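Local coordinates for flavin-nucleotide-binding protein (PDB 4YBN), which binds FAD and heme in a split beta-barrel fold related to pyridoxamine 5'-phosphate oxidases, and is probably an oxidoreductase, at residues D116-K119 / R120-D124; P132-T135 / A136-A140; R139-T142 / R143-A147; D171-D174 / E175-A178; P209-R212 / G213-G216. All coordinates share one frame; numbering follows the deposited sequence.

Contact 1: residues D116-K119 / R120-D124; sequences DDAK and RGYLD
Y122 turns the edge of its ring toward A118, one helical turn earlier. Y122 CD2 lies 3.4 Å from A118 O, which sits close to the ring plane, and the same ring atom rests 4.1 Å from A118 CB. CG of Y122 is set beside its own backbone N (chi1 -86°), which brings the CD2 edge of the ring back beside A118; at the far end OH is hydrogen-bonded to E58. A118 O also takes Y122 N in a nearly straight bond of 3.1 Å, with only a weak second one from G121 N. On another flank L123 leans its branch back against K119: CG of L123 is 3.3 Å from K119 O, the carbonyl that also accepts L123 N at 2.8 Å. K119 itself runs extended away from L123, and its NZ donates to the carbonyls of L146 and T149. R120 likewise leaves the turn, its NH1 hydrogen-bonded to S141 O. Two waters join the backbone here: one bridges D116 O to R120 N, and another lies 2.8 Å from D117 O and donates to it while accepting from G121 N. L123 also touches the heme and H62, the axial ligand of its iron, whereas Y122 packs on V60. This is the amino-terminal part of an alpha-helix, 116-130, that lies against strand 58-64 and lines the heme pocket.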
loop_
_atom_site.group_PDB
_atom_site.type_symbol
_atom_site.label_atom_id
_atom_site.label_comp_id
_atom_site.label_asym_id
_atom_site.label_seq_id
_atom_site.Cartn_x
_atom_site.Cartn_y
_atom_site.Cartn_z
ATOM N N ASP A 116 21.414 18.186 -11.233
ATOM C CA ASP A 116 21.832 17.508 -12.446
ATOM C C ASP A 116 23.106 16.723 -12.247
ATOM O O ASP A 116 23.243 15.621 -12.757
ATOM C CB ASP A 116 22.075 18.529 -13.567
ATOM C CG ASP A 116 20.773 19.025 -14.225
ATOM O OD1 ASP A 116 19.634 18.720 -13.760
ATOM O OD2 ASP A 116 20.908 19.732 -15.248
ATOM N N ASP A 117 24.046 17.288 -11.474
ATOM C CA ASP A 117 25.317 16.602 -11.239
ATOM C C ASP A 117 25.208 15.349 -10.342
ATOM O O ASP A 117 26.040 14.432 -10.384
ATOM C CB ASP A 117 26.319 17.561 -10.575
ATOM C CG ASP A 117 25.678 18.489 -9.510
ATOM O OD1 ASP A 117 25.817 18.238 -8.278
ATOM O OD2 ASP A 117 25.075 19.516 -9.919
ATOM N N ALA A 118 24.184 15.328 -9.512
ATOM C CA ALA A 118 23.984 14.270 -8.563
ATOM C C ALA A 118 22.976 13.201 -9.049
ATOM O O ALA A 118 22.868 12.154 -8.445
ATOM C CB ALA A 118 23.493 14.910 -7.257
ATOM N N LYS A 119 22.285 13.438 -10.155
ATOM C CA LYS A 119 21.159 12.565 -10.508
ATOM C C LYS A 119 21.638 11.142 -10.816
ATOM O O LYS A 119 21.073 10.140 -10.344
ATOM C CB LYS A 119 20.460 13.040 -11.756
ATOM C CG LYS A 119 19.602 14.223 -11.710
ATOM C CD LYS A 119 18.980 14.226 -13.117
ATOM C CE LYS A 119 17.875 15.207 -13.206
ATOM N NZ LYS A 119 17.559 15.373 -14.640
ATOM N N ARG A 120 22.731 11.054 -11.551
ATOM C CA ARG A 120 23.280 9.783 -11.955
ATOM C C ARG A 120 23.563 8.887 -10.752
ATOM O O ARG A 120 23.195 7.680 -10.718
ATOM C CB ARG A 120 24.523 9.979 -12.805
ATOM C CG ARG A 120 25.121 8.666 -13.277
ATOM C CD ARG A 120 26.402 8.808 -14.095
ATOM N NE ARG A 120 26.282 9.683 -15.262
ATOM C CZ ARG A 120 25.769 9.328 -16.440
ATOM N NH1 ARG A 120 25.342 8.108 -16.659
ATOM N NH2 ARG A 120 25.692 10.216 -17.440
ATOM N N GLY A 121 24.144 9.471 -9.735
ATOM C CA GLY A 121 24.528 8.704 -8.555
ATOM C C GLY A 121 23.283 8.265 -7.758
ATOM O O GLY A 121 23.219 7.134 -7.250
ATOM N N TYR A 122 22.306 9.174 -7.599
ATOM C CA TYR A 122 21.072 8.817 -6.871
ATOM C C TYR A 122 20.249 7.805 -7.635
ATOM O O TYR A 122 19.740 6.857 -7.011
ATOM C CB TYR A 122 20.240 10.039 -6.580
ATOM C CG TYR A 122 20.602 10.775 -5.329
ATOM C CD1 TYR A 122 20.086 10.387 -4.103
ATOM C CD2 TYR A 122 21.509 11.836 -5.340
ATOM C CE1 TYR A 122 20.362 11.088 -2.956
ATOM C CE2 TYR A 122 21.836 12.489 -4.158
ATOM C CZ TYR A 122 21.227 12.099 -2.974
ATOM O OH TYR A 122 21.516 12.743 -1.807
ATOM N N LEU A 123 20.194 7.903 -8.974
ATOM C CA LEU A 123 19.432 6.947 -9.739
ATOM C C LEU A 123 20.031 5.536 -9.714
ATOM O O LEU A 123 19.319 4.560 -9.565
ATOM C CB LEU A 123 19.180 7.398 -11.170
ATOM C CG LEU A 123 18.282 8.619 -11.242
ATOM C CD1 LEU A 123 18.219 9.158 -12.648
ATOM C CD2 LEU A 123 16.845 8.339 -10.781
ATOM N N ASP A 124 21.344 5.450 -9.732
ATOM C CA ASP A 124 22.040 4.212 -9.593
ATOM C C ASP A 124 21.692 3.631 -8.239
ATOM O O ASP A 124 21.390 2.409 -8.120
ATOM C CB ASP A 124 23.560 4.382 -9.705
ATOM C CG ASP A 124 24.059 4.605 -11.167
ATOM O OD1 ASP A 124 23.261 4.672 -12.132
ATOM O OD2 ASP A 124 25.290 4.748 -11.324
HETATM O O HOH W 1 24.366 13.152 -12.639
HETATM O O HOH W 2 25.949 11.716 -9.910
#

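Contact 2: residues P132-T135 / A136-A140; sequences PGRT and AELRA
The backbone winds through a short, weakly bonded helical turn and then straightens at L138: R134 O accepts E137 N at 2.9 Å from above the carbonyl plane, and T135 O takes L138 N in a similar way at 3.3 Å, while a further bond from L138 N to R134 O is weak. Two side chains close on R134 from different directions. E137 reaches the edge of its guanidinium, where NH1 donates to OE1 at 2.9 Å in a salt bridge; the oxygen lies in the guanidinium plane, yet the carboxylate is turned almost perpendicular to it (83°). L138 instead comes over a face, its CD2 3.6 Å from R134 NE and displaced toward the rim, and its other methyl, CD1, touches R134 CG at 3.6 Å. The bend at chi2 (57°) folds the arginine back so that both neighbours can be met. L138 CG also packs on R134 O, 3.3 Å away. E137 OE1 has a further partner in S210 OG, so one carboxylate oxygen is shared by the arginine and a serine of helix 209-212. R134 NH2 is bound in turn by A92 O of the second subunit, and R93 of that subunit packs on L138. The contact is an i to i+3 salt bridge on a single helical turn, built into the subunit interface of this split-barrel dimer.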
loop_
_atom_site.group_PDB
_atom_site.type_symbol
_atom_site.label_atom_id
_atom_site.label_comp_id
_atom_site.label_asym_id
_atom_site.label_seq_id
_atom_site.Cartn_x
_atom_site.Cartn_y
_atom_site.Cartn_z
ATOM N N PRO A 132 18.449 -5.332 -6.640
ATOM C CA PRO A 132 19.809 -5.200 -6.091
ATOM C C PRO A 132 20.932 -5.707 -6.976
ATOM O O PRO A 132 20.852 -6.815 -7.470
ATOM C CB PRO A 132 19.754 -6.011 -4.792
ATOM C CG PRO A 132 18.326 -5.906 -4.364
ATOM C CD PRO A 132 17.491 -5.839 -5.626
ATOM N N GLY A 133 22.018 -4.957 -7.113
ATOM C CA GLY A 133 23.137 -5.398 -7.971
ATOM C C GLY A 133 22.929 -5.134 -9.459
ATOM O O GLY A 133 23.772 -5.496 -10.295
ATOM N N ARG A 134 21.820 -4.494 -9.818
ATOM C CA ARG A 134 21.436 -4.362 -11.198
ATOM C C ARG A 134 22.251 -3.333 -11.897
ATOM O O ARG A 134 22.501 -3.472 -13.084
ATOM C CB ARG A 134 19.966 -3.997 -11.338
ATOM C CG ARG A 134 19.409 -3.956 -12.741
ATOM C CD ARG A 134 19.585 -5.303 -13.480
ATOM N NE ARG A 134 18.896 -5.312 -14.769
ATOM C CZ ARG A 134 19.156 -6.141 -15.751
ATOM N NH1 ARG A 134 20.091 -7.067 -15.616
ATOM N NH2 ARG A 134 18.507 -6.079 -16.879
ATOM N N THR A 135 22.643 -2.275 -11.188
ATOM C CA THR A 135 23.361 -1.199 -11.823
ATOM C C THR A 135 24.666 -1.735 -12.410
ATOM O O THR A 135 25.075 -1.306 -13.468
ATOM C CB THR A 135 23.617 -0.056 -10.826
ATOM O OG1 THR A 135 22.385 0.659 -10.618
ATOM C CG2 THR A 135 24.610 0.910 -11.321
ATOM N N ALA A 136 25.315 -2.653 -11.722
ATOM C CA ALA A 136 26.608 -3.109 -12.189
ATOM C C ALA A 136 26.412 -3.914 -13.461
ATOM O O ALA A 136 27.341 -4.065 -14.212
ATOM C CB ALA A 136 27.271 -3.955 -11.116
ATOM N N GLU A 137 25.213 -4.444 -13.701
ATOM C CA GLU A 137 24.931 -5.222 -14.938
ATOM C C GLU A 137 24.509 -4.416 -16.161
ATOM O O GLU A 137 24.491 -4.927 -17.252
ATOM C CB GLU A 137 23.878 -6.300 -14.681
ATOM C CG GLU A 137 24.237 -7.296 -13.536
ATOM C CD GLU A 137 23.037 -8.074 -12.971
ATOM O OE1 GLU A 137 21.880 -7.791 -13.403
ATOM O OE2 GLU A 137 23.258 -8.948 -12.078
ATOM N N LEU A 138 24.110 -3.169 -15.983
ATOM C CA LEU A 138 23.572 -2.397 -17.062
ATOM C C LEU A 138 24.596 -1.353 -17.555
ATOM O O LEU A 138 25.437 -0.880 -16.811
ATOM C CB LEU A 138 22.347 -1.619 -16.561
ATOM C CG LEU A 138 21.190 -2.336 -15.910
ATOM C CD1 LEU A 138 20.374 -1.402 -15.057
ATOM C CD2 LEU A 138 20.293 -2.881 -16.979
ATOM N N ARG A 139 24.453 -0.954 -18.792
ATOM C CA ARG A 139 25.029 0.307 -19.272
ATOM C C ARG A 139 24.628 1.528 -18.421
ATOM O O ARG A 139 23.572 1.545 -17.765
ATOM C CB ARG A 139 24.619 0.602 -20.709
ATOM C CG ARG A 139 23.193 1.024 -20.968
ATOM C CD ARG A 139 23.018 1.545 -22.380
ATOM N NE ARG A 139 21.610 1.803 -22.748
ATOM C CZ ARG A 139 20.854 2.806 -22.274
ATOM N NH1 ARG A 139 21.296 3.656 -21.371
ATOM N NH2 ARG A 139 19.597 2.902 -22.634
ATOM N N ALA A 140 25.517 2.515 -18.423
ATOM C CA ALA A 140 25.271 3.835 -17.846
ATOM C C ALA A 140 24.074 4.438 -18.548
ATOM O O ALA A 140 23.893 4.284 -19.748
ATOM C CB ALA A 140 26.475 4.745 -18.064
#

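Contact 3: residues R139-T142 / R143-A147; sequences RAST and RKELA
A capping box opens helix 143-147 beside the heme pocket, formed by T142 at the N-cap and E145 three residues on. T142 OG1 accepts E145 N at 3.0 Å, and E145 OE1 returns the bond by taking T142 N at 2.8 Å, from above the carboxylate plane. The threonine hydroxyl sits between its own backbone N and carbonyl carbon (chi1 64°), a position that directs it at the first turn; it also touches E145 CG at 3.2 Å. R139, running against the direction of the E145 side chain, meets the carboxylate end-on, NH1 to OE1 at 2.9 Å and NH2 to OE2 at 2.7 Å. Both bonds are almost straight, and with the two planes only 23° apart this is a nearly flat two-pronged salt bridge on the syn side of each oxygen. OE1 is therefore gripped by the arginine and a backbone N-H, and a water that also bonds S141 OG donates to it. This crowd of donors probably favours the ionised glutamate. R139 NE forms a salt bridge with D176 of the second subunit, and F96 of that subunit packs on E145. Beneath the cap, L146 N donates to T142 O at 3.0 Å, while L146 and S141 touch the heme. A capping box whose glutamate is also held by an arginine thus starts a short helix at the margin of a heme site shared between subunits.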
loop_
_atom_site.group_PDB
_atom_site.type_symbol
_atom_site.label_atom_id
_atom_site.label_comp_id
_atom_site.label_asym_id
_atom_site.label_seq_id
_atom_site.Cartn_x
_atom_site.Cartn_y
_atom_site.Cartn_z
ATOM N N ARG A 139 24.453 -0.954 -18.792
ATOM C CA ARG A 139 25.029 0.307 -19.272
ATOM C C ARG A 139 24.628 1.528 -18.421
ATOM O O ARG A 139 23.572 1.545 -17.765
ATOM C CB ARG A 139 24.619 0.602 -20.709
ATOM C CG ARG A 139 23.193 1.024 -20.968
ATOM C CD ARG A 139 23.018 1.545 -22.380
ATOM N NE ARG A 139 21.610 1.803 -22.748
ATOM C CZ ARG A 139 20.854 2.806 -22.274
ATOM N NH1 ARG A 139 21.296 3.656 -21.371
ATOM N NH2 ARG A 139 19.597 2.902 -22.634
ATOM N N ALA A 140 25.517 2.515 -18.423
ATOM C CA ALA A 140 25.271 3.835 -17.846
ATOM C C ALA A 140 24.074 4.438 -18.548
ATOM O O ALA A 140 23.893 4.284 -19.748
ATOM C CB ALA A 140 26.475 4.745 -18.064
ATOM N N SER A 141 23.307 5.223 -17.813
ATOM C CA SER A 141 22.218 5.966 -18.415
ATOM C C SER A 141 22.792 7.033 -19.337
ATOM O O SER A 141 23.916 7.504 -19.116
ATOM C CB SER A 141 21.399 6.599 -17.291
ATOM O OG SER A 141 20.742 5.567 -16.524
ATOM N N THR A 142 22.042 7.416 -20.351
ATOM C CA THR A 142 22.516 8.410 -21.260
ATOM C C THR A 142 22.153 9.770 -20.781
ATOM O O THR A 142 21.235 9.929 -19.946
ATOM C CB THR A 142 21.891 8.264 -22.648
ATOM O OG1 THR A 142 20.497 8.475 -22.570
ATOM C CG2 THR A 142 22.208 6.909 -23.239
ATOM N N ARG A 143 22.844 10.771 -21.292
ATOM C CA ARG A 143 22.487 12.162 -20.895
ATOM C C ARG A 143 21.046 12.483 -21.206
ATOM O O ARG A 143 20.399 13.187 -20.474
ATOM C CB ARG A 143 23.409 13.191 -21.563
ATOM C CG ARG A 143 24.517 13.723 -20.635
ATOM C CD ARG A 143 25.368 14.801 -21.317
ATOM N NE ARG A 143 25.468 14.517 -22.756
ATOM C CZ ARG A 143 26.137 13.486 -23.286
ATOM N NH1 ARG A 143 26.799 12.637 -22.512
ATOM N NH2 ARG A 143 26.140 13.292 -24.602
ATOM N N LYS A 144 20.517 12.012 -22.315
ATOM C CA LYS A 144 19.083 12.252 -22.601
ATOM C C LYS A 144 18.129 11.549 -21.644
ATOM O O LYS A 144 17.090 12.069 -21.277
ATOM C CB LYS A 144 18.762 11.822 -24.019
ATOM C CG LYS A 144 19.506 12.763 -24.973
ATOM C CD LYS A 144 19.652 12.249 -26.408
ATOM C CE LYS A 144 20.572 13.184 -27.180
ATOM N NZ LYS A 144 20.293 13.110 -28.637
ATOM N N GLU A 145 18.480 10.329 -21.251
ATOM C CA GLU A 145 17.703 9.646 -20.225
ATOM C C GLU A 145 17.699 10.453 -18.919
ATOM O O GLU A 145 16.647 10.625 -18.283
ATOM C CB GLU A 145 18.210 8.213 -19.967
ATOM C CG GLU A 145 17.875 7.258 -21.119
ATOM C CD GLU A 145 18.654 5.950 -21.089
ATOM O OE1 GLU A 145 19.676 5.844 -20.382
ATOM O OE2 GLU A 145 18.184 4.989 -21.753
ATOM N N LEU A 146 18.866 10.940 -18.507
ATOM C CA LEU A 146 18.907 11.706 -17.274
ATOM C C LEU A 146 18.127 12.996 -17.398
ATOM O O LEU A 146 17.411 13.364 -16.481
ATOM C CB LEU A 146 20.344 11.951 -16.854
ATOM C CG LEU A 146 21.124 10.689 -16.546
ATOM C CD1 LEU A 146 22.626 10.942 -16.531
ATOM C CD2 LEU A 146 20.683 10.152 -15.199
ATOM N N ALA A 147 18.162 13.640 -18.566
ATOM C CA ALA A 147 17.449 14.922 -18.750
ATOM C C ALA A 147 15.967 14.738 -18.771
ATOM O O ALA A 147 15.229 15.644 -18.411
ATOM C CB ALA A 147 17.895 15.651 -20.007
HETATM O O HOH W 3 19.166 3.976 -18.371
#

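Contact 4: residues D171-D174 / E175-A178; sequences DDAD and EDIA
With psi near 139° A173 is still extended, and D174 turns at once into helical angles, which makes A173 the N-cap of the short helix 174-178. Its carbonyl starts the helix by accepting two amide hydrogens: I177 N at 3.3 Å, nearly in line with the C=O, and D176 N at 2.9 Å from above the carbonyl plane. One residue later D174 O takes A178 N in an almost straight bond. A173 has no polar side chain. D174, the first helical residue, sets its carboxylate alongside E175 at an unstaggered chi1 of 30°, and D174 OD2 accepts E175 N at 2.9 Å on its anti side. The two acidic side chains point the same way with their planes about 48° apart, and D174 OD2 comes within 2.8 Å of E175 OE1, a close approach of like charges that makes the placement of these exposed carboxylates somewhat doubtful. On another side of the turn I177 lays CG1 against D172 CB at 3.9 Å, while D172 and D176 face a common water. Both of these acids are anchored to arginines as well: D172 to R93 of its own chain, and D176, through OD2, to NH2 of R139 of the second subunit, whose D200 also packs on I177. The helix start is thereby tied to the dimer interface. The water joins the two sides, giving one hydrogen to D172 OD1 and the other to D176 OD2, 2.6 Å away, while accepting from A173 N.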
loop_
_atom_site.group_PDB
_atom_site.type_symbol
_atom_site.label_atom_id
_atom_site.label_comp_id
_atom_site.label_asym_id
_atom_site.label_seq_id
_atom_site.Cartn_x
_atom_site.Cartn_y
_atom_site.Cartn_z
ATOM N N ASP A 171 -7.786 -9.492 20.818
ATOM C CA ASP A 171 -8.014 -9.101 22.207
ATOM C C ASP A 171 -9.496 -9.262 22.646
ATOM O O ASP A 171 -10.241 -8.287 22.880
ATOM C CB ASP A 171 -7.536 -7.681 22.371
ATOM C CG ASP A 171 -7.627 -7.213 23.779
ATOM O OD1 ASP A 171 -7.638 -8.057 24.713
ATOM O OD2 ASP A 171 -7.689 -5.987 23.950
ATOM N N ASP A 172 -9.925 -10.504 22.760
ATOM C CA ASP A 172 -11.343 -10.792 22.898
ATOM C C ASP A 172 -11.982 -10.486 24.263
ATOM O O ASP A 172 -11.410 -10.768 25.300
ATOM C CB ASP A 172 -11.621 -12.263 22.532
ATOM C CG ASP A 172 -11.633 -12.486 21.027
ATOM O OD1 ASP A 172 -12.333 -11.724 20.343
ATOM O OD2 ASP A 172 -10.949 -13.402 20.541
ATOM N N ALA A 173 -13.217 -9.984 24.244
ATOM C CA ALA A 173 -14.017 -9.858 25.484
ATOM C C ALA A 173 -14.161 -11.220 26.164
ATOM O O ALA A 173 -14.328 -12.269 25.505
ATOM C CB ALA A 173 -15.391 -9.263 25.183
ATOM N N ASP A 174 -14.058 -11.232 27.485
ATOM C CA ASP A 174 -14.109 -12.510 28.243
ATOM C C ASP A 174 -15.378 -13.355 27.917
ATOM O O ASP A 174 -15.305 -14.586 27.747
ATOM C CB ASP A 174 -14.016 -12.203 29.728
ATOM C CG ASP A 174 -14.621 -10.857 30.068
ATOM O OD1 ASP A 174 -13.877 -10.002 30.596
ATOM O OD2 ASP A 174 -15.822 -10.643 29.751
ATOM N N GLU A 175 -16.517 -12.681 27.779
ATOM C CA GLU A 175 -17.780 -13.319 27.278
ATOM C C GLU A 175 -17.616 -14.221 26.010
ATOM O O GLU A 175 -18.180 -15.308 25.905
ATOM C CB GLU A 175 -18.834 -12.230 26.988
ATOM C CG GLU A 175 -19.385 -11.503 28.229
ATOM C CD GLU A 175 -18.851 -10.074 28.466
ATOM O OE1 GLU A 175 -17.755 -9.704 27.906
ATOM O OE2 GLU A 175 -19.553 -9.336 29.240
ATOM N N ASP A 176 -16.824 -13.755 25.052
ATOM C CA ASP A 176 -16.609 -14.457 23.774
ATOM C C ASP A 176 -15.662 -15.614 23.881
ATOM O O ASP A 176 -15.838 -16.666 23.217
ATOM C CB ASP A 176 -16.062 -13.441 22.747
ATOM C CG ASP A 176 -17.064 -12.435 22.412
ATOM O OD1 ASP A 176 -18.248 -12.869 22.252
ATOM O OD2 ASP A 176 -16.687 -11.229 22.314
ATOM N N ILE A 177 -14.643 -15.413 24.714
ATOM C CA ILE A 177 -13.734 -16.487 25.094
ATOM C C ILE A 177 -14.568 -17.642 25.665
ATOM O O ILE A 177 -14.582 -18.762 25.118
ATOM C CB ILE A 177 -12.669 -15.990 26.111
ATOM C CG1 ILE A 177 -11.902 -14.788 25.527
ATOM C CG2 ILE A 177 -11.661 -17.083 26.427
ATOM C CD1 ILE A 177 -10.800 -14.261 26.417
ATOM N N ALA A 178 -15.331 -17.320 26.705
ATOM C CA ALA A 178 -16.163 -18.304 27.374
ATOM C C ALA A 178 -17.013 -19.054 26.352
ATOM O O ALA A 178 -17.159 -20.255 26.456
ATOM C CB ALA A 178 -17.044 -17.649 28.437
HETATM O O HOH W 4 -14.387 -10.345 21.426
#

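Contact 5: residues P209-R212 / G213-G216; sequences PSVR and GMTG
This is a local contact at the carboxy-terminal end of helix 209-212, near the carboxy-terminal part of the chain, where the backbone leaves the helix for a loop. The last helical bond runs from G213 N to P209 O at 3.1 Å; the next amide, M214 N, reaches back only three residues to V211 O at 3.0 Å, entering from above the carbonyl plane. M214 then forms the centre of an inverse gamma turn, closed by a weak bond from T215 N to G213 O. The M214 side chain passes the helix end, M214 CG 3.6 Å from S210 O and M214 SD 4.0 Å from V211 CA, with V211 CG2 a little farther off. On another side R212 curls back over P209, whose CA sits 3.6 Å above the centre of one guanidinium face. The buried residues make the connections: S210 OG bonds E137, M214 touches I131, and V89 and W182 of the second subunit pack on M214 and V211. The contact is a helix C-terminus unwound through an inverse gamma turn, set against helix 134-137 and the dimer interface.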
loop_
_atom_site.group_PDB
_atom_site.type_symbol
_atom_site.label_atom_id
_atom_site.label_comp_id
_atom_site.label_asym_id
_atom_site.label_seq_id
_atom_site.Cartn_x
_atom_site.Cartn_y
_atom_site.Cartn_z
ATOM N N PRO A 209 22.440 -12.169 -12.351
ATOM C CA PRO A 209 22.527 -12.534 -10.931
ATOM C C PRO A 209 21.610 -11.744 -10.074
ATOM O O PRO A 209 21.015 -12.283 -9.159
ATOM C CB PRO A 209 23.981 -12.187 -10.571
ATOM C CG PRO A 209 24.689 -12.441 -11.846
ATOM C CD PRO A 209 23.774 -11.937 -12.935
ATOM N N SER A 210 21.449 -10.465 -10.400
ATOM C CA SER A 210 20.576 -9.619 -9.630
ATOM C C SER A 210 19.167 -10.134 -9.647
ATOM O O SER A 210 18.457 -10.057 -8.648
ATOM C CB SER A 210 20.579 -8.195 -10.173
ATOM O OG SER A 210 20.043 -8.081 -11.476
ATOM N N VAL A 211 18.751 -10.678 -10.778
ATOM C CA VAL A 211 17.391 -11.116 -10.848
ATOM C C VAL A 211 17.290 -12.459 -10.142
ATOM O O VAL A 211 16.246 -12.766 -9.587
ATOM C CB VAL A 211 16.926 -11.272 -12.271
ATOM C CG1 VAL A 211 15.565 -11.942 -12.345
ATOM C CG2 VAL A 211 16.863 -9.925 -12.926
ATOM N N ARG A 212 18.366 -13.243 -10.119
ATOM C CA ARG A 212 18.368 -14.520 -9.396
ATOM C C ARG A 212 18.137 -14.315 -7.917
ATOM O O ARG A 212 17.446 -15.107 -7.282
ATOM C CB ARG A 212 19.692 -15.281 -9.602
ATOM C CG ARG A 212 20.014 -15.494 -11.058
ATOM C CD ARG A 212 21.018 -16.602 -11.313
ATOM N NE ARG A 212 22.291 -16.335 -10.655
ATOM C CZ ARG A 212 23.418 -16.061 -11.298
ATOM N NH1 ARG A 212 23.440 -16.000 -12.628
ATOM N NH2 ARG A 212 24.527 -15.825 -10.608
ATOM N N GLY A 213 18.638 -13.201 -7.398
ATOM C CA GLY A 213 18.335 -12.705 -6.038
ATOM C C GLY A 213 16.914 -12.318 -5.692
ATOM O O GLY A 213 16.521 -12.298 -4.495
ATOM N N MET A 214 16.114 -12.000 -6.697
ATOM C CA MET A 214 14.731 -11.560 -6.476
ATOM C C MET A 214 13.851 -12.786 -6.228
ATOM O O MET A 214 13.078 -13.210 -7.054
ATOM C CB MET A 214 14.244 -10.725 -7.685
ATOM C CG MET A 214 15.003 -9.400 -7.745
ATOM S SD MET A 214 14.625 -8.609 -9.306
ATOM C CE MET A 214 13.066 -7.848 -8.875
ATOM N N THR A 215 14.064 -13.388 -5.066
ATOM C CA THR A 215 13.321 -14.537 -4.661
ATOM C C THR A 215 12.982 -14.397 -3.148
ATOM O O THR A 215 13.665 -13.693 -2.404
ATOM C CB THR A 215 14.163 -15.803 -4.952
ATOM O OG1 THR A 215 13.291 -16.931 -5.028
ATOM C CG2 THR A 215 15.257 -15.990 -3.881
ATOM N N GLY A 216 11.958 -15.092 -2.714
ATOM C CA GLY A 216 11.456 -14.979 -1.334
ATOM C C GLY A 216 10.488 -13.823 -1.215
ATOM O O GLY A 216 9.873 -13.359 -2.199
#

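How the contacts relate
Along the chain the five contacts come in series, except that contacts 2 and 3 share R139 and A140. Contacts 1, 2 and 3 follow helices 116-130, 134-137 and 143-147 in turn, their centres 10 to 14 Å apart, and contacts 1 and 3 both reach the heme. Contact 5, far later in sequence, returns to pack on contact 2, their centres 13 Å apart. Contact 4 stands alone, 45 to 61 Å from the others and on the opposite side of the chain's centre from contacts 1 to 3. The dimer closes that gap: R139, shared by contacts 2 and 3, pairs with D176 of contact 4 in the second subunit, so these distant elements meet between subunits.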